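Local coordinates for response regulator receiver protein (Dyadobacter fermentans, PDB 4XLT), which probably acts as a phosphorylation-controlled switch in two-component signalling, its CheY-like receiver domain accepting a phosphoryl group from a partner histidine kinase, at residues 88-93 with 107-112; 4-9 with 56-61; 50-55 with 84-89. One frame throughout, in Å; residues are numbered along the deposited sequence.

Interaction 1: 88-93 with 107-112; sequences LFMISS and PHIIQL
Leu-88 N gives its hydrogen to a water 2.7 Å away, and that water in turn donates to His-108 O, tying the two segments together ahead of their direct bonds. Next along, Ile-110 N donates to Leu-88 O at 3.0 Å, almost straight; Met-90 N then reaches Gln-111 O at 3.1 Å, tilted from the carbonyl plane and more bent. These bonds dock strand 109-114, the outermost on this side, parallel to strand 86-92, closing a beta-alpha-beta unit of the receiver fold whose crossover is helix 97-105. Branched and flexible apolar chains suit the face beneath helix 68-75: Ile-109 CD1 sits between Leu-88 CD2, at 3.7 Å, and the methyl CE of the selenomethionine Met-90, at 3.6 Å. On the face toward helix 119-129, CG of Phe-89 is anti to its carbonyl carbon (chi1 -63°), which puts the ring on the side where CE2 meets Ile-110 CG2 at 3.6 Å; Gln-111 O lies at the ring edge. An alanine in place of Phe-89 would probably open a gap under that helix, leaving Ile-110 CG2 and Leu-125 without the ring they pack against. Further on, Leu-112 CD1 rests 3.6 Å from Met-90 CG.

Interaction 2: 4-9 with 56-61; sequences MDFIIV and VILLDL
Strands 4-9 and 54-60 run parallel at the middle of the sheet, the axes of segments 4-9 and 56-60 approaching to 4.6 Å and diverging by only 11°. They are the first and third strands of the five-stranded parallel sheet, ordered 2-1-3-4-5, that defines the CheY-like receiver domain. Five backbone bonds join them in an unbroken ladder: Val-56 N to Asp-5 O, Ile-7 N to Val-56 O, Leu-58 N to Ile-7 O, Val-9 N to Leu-58 O and Asp-60 N to Val-9 O. These bonds satisfy the backbone groups that face each other, which suits a buried place where the side chains are almost wholly apolar. Phe-6, Ile-8, Val-56 and Leu-58 share one face, parts of which helices 13-25 and 119-129 cover. There Phe-6 and Val-56 run alongside each other in the same sense, and Val-56 CB stands over the ring, displaced toward its rim, in a CH-pi contact 3.8 Å from the centroid. The valine has CG1 anti to its backbone N (chi1 179°), and this methyl comes 3.6 Å from Phe-6 CE2; the other, CG2, lies 3.8 Å from CZ of the same ring. A beta-branched residue thus spreads two methyls along the aromatic, while the selenium of Met-4, a selenomethionine, touches Val-56 CG2 at 4.0 Å. Ile-7, Val-9, Ile-57 and Leu-59 fill the opposite face, with Leu-59 CD1 against Val-9 CB at 3.7 Å. Asp-60, the predicted phosphorylation site and unmodified here, closes the ladder; its carboxylate OD1 forms a salt bridge with Lys-115, and its CB lies 3.6 Å from Val-9 O.

Interaction 3: 50-55 with 84-89; sequences ADIPDT and ARIRLF
One carboxylate oxygen, Asp-54 OD1, is held by both terminal nitrogens of Arg-85: NH1 at 2.6 Å and NH2 at 2.8 Å. The oxygen lies close to the guanidinium plane, but the two flat groups are turned 47° apart, and NH2 meets OD1 nearly along its C-O axis whereas NH1 comes from above the carboxylate plane. NH2 has a second acceptor, Ile-52 O at 3.0 Å, which it approaches in the carbonyl plane. A long, many-donor side chain suits this place: bent at chi2 and chi3, it folds back to span the carboxylate and the loop carbonyl, and these bonds fix the rotation of its head. The backbones then join, Thr-55 N donating to Arg-85 O at 3.0 Å and Arg-87 N to Thr-55 O at 2.9 Å. Thr-55 OG1 donates to Pro-53 O at 2.8 Å, from above the carbonyl plane, which satisfies its hydroxyl at the turn into the strand. Arg-87 NH1 likewise donates to the carbonyl oxygens of Ala-84 and Ile-86 from above their planes, while its NE binds Trp-129 O. Beyond the polar groups, Ile-52 and Arg-85 pass each other running opposite ways, Ile-52 CG1 3.9 Å from Arg-85 CB. CG1 is placed between the backbone N and the carbonyl carbon (chi1 64°), and CD1 goes on to meet Ile-86 CG1 at 4.1 Å. Here the third and fourth strands of the parallel receiver sheet, 54-60 and 86-92, begin side by side, at the end of the sheet away from the predicted phosphorylation site.

All three contacts belong to one parallel sheet and together join four neighbouring strands, 4-9, 54-60, 86-92 and 109-114. Interaction 2 lies at the core, its centre about 3 Å from the centre of the chain, and is a full backbone ladder with apolar faces. Interaction 1 is also buried but involves an outermost strand, with two direct backbone bonds, a bridging water and a second subunit near its loop end. Interaction 3 is partly exposed and carries charge chemistry at the strand starts. Strand 54-60 is common to interactions 2 and 3, strand 86-92 to interactions 1 and 3, and Phe-89 N probably bonds to Ile-57 O, linking the segments of all three.

Interaction 1: 88-93 with 107-112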
loop_
_atom_site.group_PDB
_atom_site.type_symbol
_atom_site.label_atom_id
_atom_site.label_comp_id
_atom_site.label_asym_id
_atom_site.label_seq_id
_atom_site.Cartn_x
_atom_site.Cartn_y
_atom_site.Cartn_z
ATOM N N LEU A 88 5.123 6.926 -9.542
ATOM C CA LEU A 88 4.591 8.173 -10.083
ATOM C C LEU A 88 5.519 9.359 -9.804
ATOM O O LEU A 88 5.928 9.589 -8.665
ATOM C CB LEU A 88 3.197 8.431 -9.502
ATOM C CG LEU A 88 2.526 9.789 -9.721
ATOM C CD1 LEU A 88 2.359 10.086 -11.191
ATOM C CD2 LEU A 88 1.178 9.829 -9.019
ATOM N N PHE A 89 5.854 10.104 -10.854
ATOM C CA PHE A 89 6.733 11.262 -10.722
ATOM C C PHE A 89 6.069 12.526 -11.249
ATOM O O PHE A 89 5.345 12.497 -12.245
ATOM C CB PHE A 89 8.055 11.026 -11.459
ATOM C CG PHE A 89 8.856 9.889 -10.904
ATOM C CD1 PHE A 89 8.622 8.589 -11.324
ATOM C CD2 PHE A 89 9.836 10.114 -9.952
ATOM C CE1 PHE A 89 9.355 7.537 -10.803
ATOM C CE2 PHE A 89 10.569 9.066 -9.430
ATOM C CZ PHE A 89 10.328 7.778 -9.856
HETATM N N MSE A 90 6.322 13.638 -10.570
HETATM C CA MSE A 90 5.813 14.934 -10.991
HETATM C C MSE A 90 6.869 15.643 -11.840
HETATM O O MSE A 90 8.050 15.642 -11.496
HETATM C CB MSE A 90 5.434 15.777 -9.769
HETATM C CG MSE A 90 4.694 17.071 -10.080
HETATM SE SE MSE A 90 2.804 16.809 -10.483
HETATM C CE MSE A 90 2.142 16.510 -8.677
ATOM N N ILE A 91 6.455 16.230 -12.956
ATOM C CA ILE A 91 7.388 16.973 -13.798
ATOM C C ILE A 91 6.892 18.393 -14.040
ATOM O O ILE A 91 5.688 18.630 -14.148
ATOM C CB ILE A 91 7.625 16.279 -15.157
ATOM C CG1 ILE A 91 6.301 16.081 -15.901
ATOM C CG2 ILE A 91 8.347 14.949 -14.964
ATOM C CD1 ILE A 91 6.458 15.511 -17.295
ATOM N N SER A 92 7.825 19.336 -14.115
ATOM C CA SER A 92 7.469 20.738 -14.309
ATOM C C SER A 92 8.654 21.572 -14.782
ATOM O O SER A 92 9.809 21.256 -14.486
ATOM C CB SER A 92 6.909 21.327 -13.015
ATOM O OG SER A 92 6.497 22.668 -13.205
ATOM N N SER A 93 8.357 22.640 -15.517
ATOM C CA SER A 93 9.379 23.575 -15.973
ATOM C C SER A 93 9.724 24.574 -14.874
ATOM O O SER A 93 10.881 24.968 -14.720
ATOM C CB SER A 93 8.912 24.313 -17.229
ATOM O OG SER A 93 8.686 23.409 -18.296
ATOM N N PRO A 107 2.030 11.357 -0.792
ATOM C CA PRO A 107 2.520 9.974 -0.723
ATOM C C PRO A 107 2.716 9.340 -2.098
ATOM O O PRO A 107 3.636 8.544 -2.283
ATOM C CB PRO A 107 1.413 9.244 0.050
ATOM C CG PRO A 107 0.635 10.317 0.734
ATOM C CD PRO A 107 0.708 11.503 -0.164
ATOM N N HIS A 108 1.861 9.693 -3.051
ATOM C CA HIS A 108 1.900 9.065 -4.367
ATOM C C HIS A 108 2.959 9.688 -5.266
ATOM O O HIS A 108 3.438 9.047 -6.202
ATOM C CB HIS A 108 0.528 9.148 -5.029
ATOM C CG HIS A 108 -0.580 8.625 -4.168
ATOM N ND1 HIS A 108 -0.684 7.295 -3.822
ATOM C CD2 HIS A 108 -1.619 9.256 -3.573
ATOM C CE1 HIS A 108 -1.747 7.128 -3.054
ATOM N NE2 HIS A 108 -2.332 8.301 -2.889
ATOM N N ILE A 109 3.326 10.934 -4.979
ATOM C CA ILE A 109 4.388 11.597 -5.726
ATOM C C ILE A 109 5.749 11.266 -5.127
ATOM O O ILE A 109 6.106 11.753 -4.054
ATOM C CB ILE A 109 4.213 13.122 -5.754
ATOM C CG1 ILE A 109 2.852 13.495 -6.351
ATOM C CG2 ILE A 109 5.347 13.762 -6.545
ATOM C CD1 ILE A 109 2.673 13.034 -7.780
ATOM N N ILE A 110 6.506 10.433 -5.828
ATOM C CA ILE A 110 7.817 10.018 -5.358
ATOM C C ILE A 110 8.796 11.183 -5.340
ATOM O O ILE A 110 9.458 11.436 -4.333
ATOM C CB ILE A 110 8.387 8.893 -6.227
ATOM C CG1 ILE A 110 7.571 7.618 -6.014
ATOM C CG2 ILE A 110 9.861 8.658 -5.907
ATOM C CD1 ILE A 110 8.106 6.426 -6.748
ATOM N N GLN A 111 8.878 11.895 -6.457
ATOM C CA GLN A 111 9.822 12.991 -6.583
ATOM C C GLN A 111 9.406 13.951 -7.687
ATOM O O GLN A 111 8.839 13.543 -8.702
ATOM C CB GLN A 111 11.228 12.449 -6.851
ATOM C CG GLN A 111 12.312 13.508 -6.861
ATOM C CD GLN A 111 13.700 12.917 -6.960
ATOM O OE1 GLN A 111 13.946 11.800 -6.502
ATOM N NE2 GLN A 111 14.617 13.661 -7.564
ATOM N N LEU A 112 9.684 15.232 -7.478
ATOM C CA LEU A 112 9.435 16.245 -8.488
ATOM C C LEU A 112 10.651 16.393 -9.397
ATOM O O LEU A 112 11.743 16.722 -8.937
ATOM C CB LEU A 112 9.087 17.577 -7.825
ATOM C CG LEU A 112 8.982 18.807 -8.724
ATOM C CD1 LEU A 112 8.009 18.567 -9.867
ATOM C CD2 LEU A 112 8.560 20.010 -7.898
HETATM O O HOH W 1 4.323 6.514 -6.949
#

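Interaction 2: 4-9 with 56-61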
loop_
_atom_site.group_PDB
_atom_site.type_symbol
_atom_site.label_atom_id
_atom_site.label_comp_id
_atom_site.label_asym_id
_atom_site.label_seq_id
_atom_site.Cartn_x
_atom_site.Cartn_y
_atom_site.Cartn_z
HETATM N N MSE A 4 10.028 -1.892 -18.548
HETATM C CA MSE A 4 9.099 -0.926 -17.972
HETATM C C MSE A 4 8.178 -0.299 -19.006
HETATM O O MSE A 4 8.559 -0.096 -20.159
HETATM C CB MSE A 4 9.856 0.190 -17.254
HETATM C CG MSE A 4 10.824 -0.281 -16.193
HETATM SE SE MSE A 4 11.556 1.221 -15.195
HETATM C CE MSE A 4 13.070 0.316 -14.366
ATOM N N ASP A 5 6.961 0.017 -18.578
ATOM C CA ASP A 5 6.062 0.832 -19.377
ATOM C C ASP A 5 6.139 2.272 -18.891
ATOM O O ASP A 5 6.379 2.524 -17.709
ATOM C CB ASP A 5 4.622 0.321 -19.292
ATOM C CG ASP A 5 4.447 -1.047 -19.923
ATOM O OD1 ASP A 5 5.341 -1.474 -20.685
ATOM O OD2 ASP A 5 3.408 -1.690 -19.663
ATOM N N PHE A 6 5.946 3.216 -19.804
ATOM C CA PHE A 6 5.935 4.623 -19.436
ATOM C C PHE A 6 4.627 5.286 -19.830
ATOM O O PHE A 6 4.147 5.138 -20.953
ATOM C CB PHE A 6 7.111 5.358 -20.075
ATOM C CG PHE A 6 8.366 5.325 -19.249
ATOM C CD1 PHE A 6 9.112 4.164 -19.146
ATOM C CD2 PHE A 6 8.801 6.459 -18.579
ATOM C CE1 PHE A 6 10.273 4.131 -18.393
ATOM C CE2 PHE A 6 9.958 6.434 -17.822
ATOM C CZ PHE A 6 10.696 5.267 -17.728
ATOM N N ILE A 7 4.051 6.013 -18.882
ATOM C CA ILE A 7 2.835 6.768 -19.124
ATOM C C ILE A 7 3.102 8.243 -18.876
ATOM O O ILE A 7 3.482 8.635 -17.774
ATOM C CB ILE A 7 1.687 6.285 -18.223
ATOM C CG1 ILE A 7 1.374 4.814 -18.512
ATOM C CG2 ILE A 7 0.452 7.155 -18.417
ATOM C CD1 ILE A 7 0.338 4.215 -17.594
ATOM N N ILE A 8 2.923 9.059 -19.907
ATOM C CA ILE A 8 3.114 10.495 -19.769
ATOM C C ILE A 8 1.764 11.197 -19.771
ATOM O O ILE A 8 0.917 10.932 -20.626
ATOM C CB ILE A 8 4.000 11.068 -20.892
ATOM C CG1 ILE A 8 5.247 10.204 -21.081
ATOM C CG2 ILE A 8 4.391 12.505 -20.582
ATOM C CD1 ILE A 8 6.110 10.620 -22.260
ATOM N N VAL A 9 1.565 12.079 -18.796
ATOM C CA VAL A 9 0.334 12.851 -18.676
ATOM C C VAL A 9 0.666 14.337 -18.689
ATOM O O VAL A 9 1.191 14.869 -17.711
ATOM C CB VAL A 9 -0.439 12.507 -17.384
ATOM C CG1 VAL A 9 -1.795 13.196 -17.379
ATOM C CG2 VAL A 9 -0.602 11.002 -17.244
ATOM N N VAL A 56 6.093 3.431 -15.067
ATOM C CA VAL A 56 6.460 4.767 -14.631
ATOM C C VAL A 56 5.463 5.783 -15.187
ATOM O O VAL A 56 5.167 5.781 -16.380
ATOM C CB VAL A 56 7.890 5.137 -15.083
ATOM C CG1 VAL A 56 8.243 6.550 -14.643
ATOM C CG2 VAL A 56 8.893 4.140 -14.531
ATOM N N ILE A 57 4.939 6.642 -14.319
ATOM C CA ILE A 57 4.029 7.693 -14.753
ATOM C C ILE A 57 4.653 9.072 -14.568
ATOM O O ILE A 57 5.025 9.453 -13.459
ATOM C CB ILE A 57 2.694 7.642 -13.991
ATOM C CG1 ILE A 57 2.004 6.293 -14.215
ATOM C CG2 ILE A 57 1.791 8.786 -14.432
ATOM C CD1 ILE A 57 0.621 6.189 -13.593
ATOM N N LEU A 58 4.767 9.812 -15.666
ATOM C CA LEU A 58 5.272 11.178 -15.625
ATOM C C LEU A 58 4.108 12.156 -15.718
ATOM O O LEU A 58 3.455 12.270 -16.754
ATOM C CB LEU A 58 6.272 11.422 -16.753
ATOM C CG LEU A 58 7.429 10.426 -16.847
ATOM C CD1 LEU A 58 8.396 10.842 -17.945
ATOM C CD2 LEU A 58 8.149 10.289 -15.512
ATOM N N LEU A 59 3.851 12.852 -14.619
ATOM C CA LEU A 59 2.693 13.724 -14.516
ATOM C C LEU A 59 3.106 15.190 -14.469
ATOM O O LEU A 59 3.928 15.585 -13.643
ATOM C CB LEU A 59 1.879 13.358 -13.276
ATOM C CG LEU A 59 0.680 14.244 -12.953
ATOM C CD1 LEU A 59 -0.409 14.066 -13.993
ATOM C CD2 LEU A 59 0.164 13.935 -11.558
ATOM N N ASP A 60 2.542 15.999 -15.361
ATOM C CA ASP A 60 2.867 17.418 -15.381
ATOM C C ASP A 60 2.192 18.145 -14.224
ATOM O O ASP A 60 1.053 17.848 -13.868
ATOM C CB ASP A 60 2.463 18.056 -16.709
ATOM C CG ASP A 60 2.686 19.556 -16.723
ATOM O OD1 ASP A 60 3.855 19.991 -16.796
ATOM O OD2 ASP A 60 1.687 20.303 -16.654
ATOM N N LEU A 61 2.911 19.101 -13.643
ATOM C CA LEU A 61 2.419 19.860 -12.498
ATOM C C LEU A 61 1.327 20.865 -12.876
ATOM O O LEU A 61 0.174 20.722 -12.470
ATOM C CB LEU A 61 3.579 20.584 -11.815
ATOM C CG LEU A 61 3.229 21.325 -10.527
ATOM C CD1 LEU A 61 2.586 20.367 -9.543
ATOM C CD2 LEU A 61 4.470 21.965 -9.927
#

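Interaction 3: 50-55 with 84-89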
loop_
_atom_site.group_PDB
_atom_site.type_symbol
_atom_site.label_atom_id
_atom_site.label_comp_id
_atom_site.label_asym_id
_atom_site.label_seq_id
_atom_site.Cartn_x
_atom_site.Cartn_y
_atom_site.Cartn_z
ATOM N N ALA A 50 -3.395 -5.967 -11.440
ATOM C CA ALA A 50 -2.087 -6.102 -10.807
ATOM C C ALA A 50 -1.130 -6.916 -11.674
ATOM O O ALA A 50 -0.032 -7.264 -11.239
ATOM C CB ALA A 50 -2.226 -6.738 -9.435
ATOM N N ASP A 51 -1.553 -7.218 -12.897
ATOM C CA ASP A 51 -0.740 -8.004 -13.818
ATOM C C ASP A 51 0.044 -7.112 -14.777
ATOM O O ASP A 51 0.744 -7.604 -15.662
ATOM C CB ASP A 51 -1.618 -8.978 -14.608
ATOM C CG ASP A 51 -2.675 -8.270 -15.439
ATOM O OD1 ASP A 51 -3.074 -7.146 -15.068
ATOM O OD2 ASP A 51 -3.108 -8.839 -16.464
ATOM N N ILE A 52 -0.075 -5.800 -14.596
ATOM C CA ILE A 52 0.614 -4.848 -15.461
ATOM C C ILE A 52 2.107 -4.807 -15.153
ATOM O O ILE A 52 2.514 -5.036 -14.013
ATOM C CB ILE A 52 0.026 -3.427 -15.324
ATOM C CG1 ILE A 52 0.247 -2.880 -13.912
ATOM C CG2 ILE A 52 -1.450 -3.428 -15.682
ATOM C CD1 ILE A 52 0.023 -1.389 -13.804
ATOM N N PRO A 53 2.931 -4.527 -16.177
ATOM C CA PRO A 53 4.383 -4.401 -16.001
ATOM C C PRO A 53 4.762 -3.259 -15.068
ATOM O O PRO A 53 3.912 -2.435 -14.726
ATOM C CB PRO A 53 4.888 -4.114 -17.421
ATOM C CG PRO A 53 3.828 -4.625 -18.320
ATOM C CD PRO A 53 2.539 -4.408 -17.593
ATOM N N ASP A 54 6.029 -3.226 -14.658
ATOM C CA ASP A 54 6.576 -2.082 -13.943
ATOM C C ASP A 54 6.294 -0.821 -14.743
ATOM O O ASP A 54 6.752 -0.682 -15.874
ATOM C CB ASP A 54 8.077 -2.247 -13.714
ATOM C CG ASP A 54 8.398 -3.335 -12.712
ATOM O OD1 ASP A 54 7.489 -4.123 -12.374
ATOM O OD2 ASP A 54 9.561 -3.403 -12.263
ATOM N N THR A 55 5.526 0.090 -14.159
ATOM C CA THR A 55 5.056 1.254 -14.894
ATOM C C THR A 55 5.506 2.561 -14.253
ATOM O O THR A 55 5.333 2.773 -13.054
ATOM C CB THR A 55 3.518 1.248 -15.008
ATOM O OG1 THR A 55 3.097 0.078 -15.725
ATOM C CG2 THR A 55 3.026 2.491 -15.733
ATOM N N ALA A 84 0.965 -0.484 -6.535
ATOM C CA ALA A 84 2.228 -1.090 -6.132
ATOM C C ALA A 84 3.112 -1.410 -7.338
ATOM O O ALA A 84 4.318 -1.615 -7.195
ATOM C CB ALA A 84 1.971 -2.351 -5.312
ATOM N N ARG A 85 2.505 -1.447 -8.520
ATOM C CA ARG A 85 3.222 -1.748 -9.756
ATOM C C ARG A 85 3.647 -0.467 -10.459
ATOM O O ARG A 85 4.205 -0.502 -11.559
ATOM C CB ARG A 85 2.350 -2.587 -10.696
ATOM C CG ARG A 85 1.745 -3.833 -10.067
ATOM C CD ARG A 85 2.531 -5.087 -10.420
ATOM N NE ARG A 85 3.915 -5.016 -9.965
ATOM C CZ ARG A 85 4.961 -4.879 -10.772
ATOM N NH1 ARG A 85 6.185 -4.821 -10.266
ATOM N NH2 ARG A 85 4.785 -4.807 -12.085
ATOM N N ILE A 86 3.377 0.663 -9.815
ATOM C CA ILE A 86 3.566 1.967 -10.433
ATOM C C ILE A 86 4.467 2.870 -9.590
ATOM O O ILE A 86 4.405 2.852 -8.360
ATOM C CB ILE A 86 2.206 2.661 -10.659
ATOM C CG1 ILE A 86 1.333 1.817 -11.589
ATOM C CG2 ILE A 86 2.389 4.070 -11.213
ATOM C CD1 ILE A 86 -0.079 2.338 -11.754
ATOM N N ARG A 87 5.323 3.632 -10.265
ATOM C CA ARG A 87 6.087 4.702 -9.634
ATOM C C ARG A 87 5.727 6.022 -10.305
ATOM O O ARG A 87 5.988 6.214 -11.493
ATOM C CB ARG A 87 7.586 4.440 -9.735
ATOM C CG ARG A 87 8.022 3.100 -9.171
ATOM C CD ARG A 87 7.764 2.988 -7.678
ATOM N NE ARG A 87 8.221 1.701 -7.163
ATOM C CZ ARG A 87 7.434 0.646 -6.982
ATOM N NH1 ARG A 87 6.137 0.726 -7.256
ATOM N NH2 ARG A 87 7.941 -0.488 -6.516
ATOM N N LEU A 88 5.123 6.926 -9.542
ATOM C CA LEU A 88 4.591 8.173 -10.083
ATOM C C LEU A 88 5.519 9.359 -9.804
ATOM O O LEU A 88 5.928 9.589 -8.665
ATOM C CB LEU A 88 3.197 8.431 -9.502
ATOM C CG LEU A 88 2.526 9.789 -9.721
ATOM C CD1 LEU A 88 2.359 10.086 -11.191
ATOM C CD2 LEU A 88 1.178 9.829 -9.019
ATOM N N PHE A 89 5.854 10.104 -10.854
ATOM C CA PHE A 89 6.733 11.262 -10.722
ATOM C C PHE A 89 6.069 12.526 -11.249
ATOM O O PHE A 89 5.345 12.497 -12.245
ATOM C CB PHE A 89 8.055 11.026 -11.459
ATOM C CG PHE A 89 8.856 9.889 -10.904
ATOM C CD1 PHE A 89 8.622 8.589 -11.324
ATOM C CD2 PHE A 89 9.836 10.114 -9.952
ATOM C CE1 PHE A 89 9.355 7.537 -10.803
ATOM C CE2 PHE A 89 10.569 9.066 -9.430
ATOM C CZ PHE A 89 10.328 7.778 -9.856
#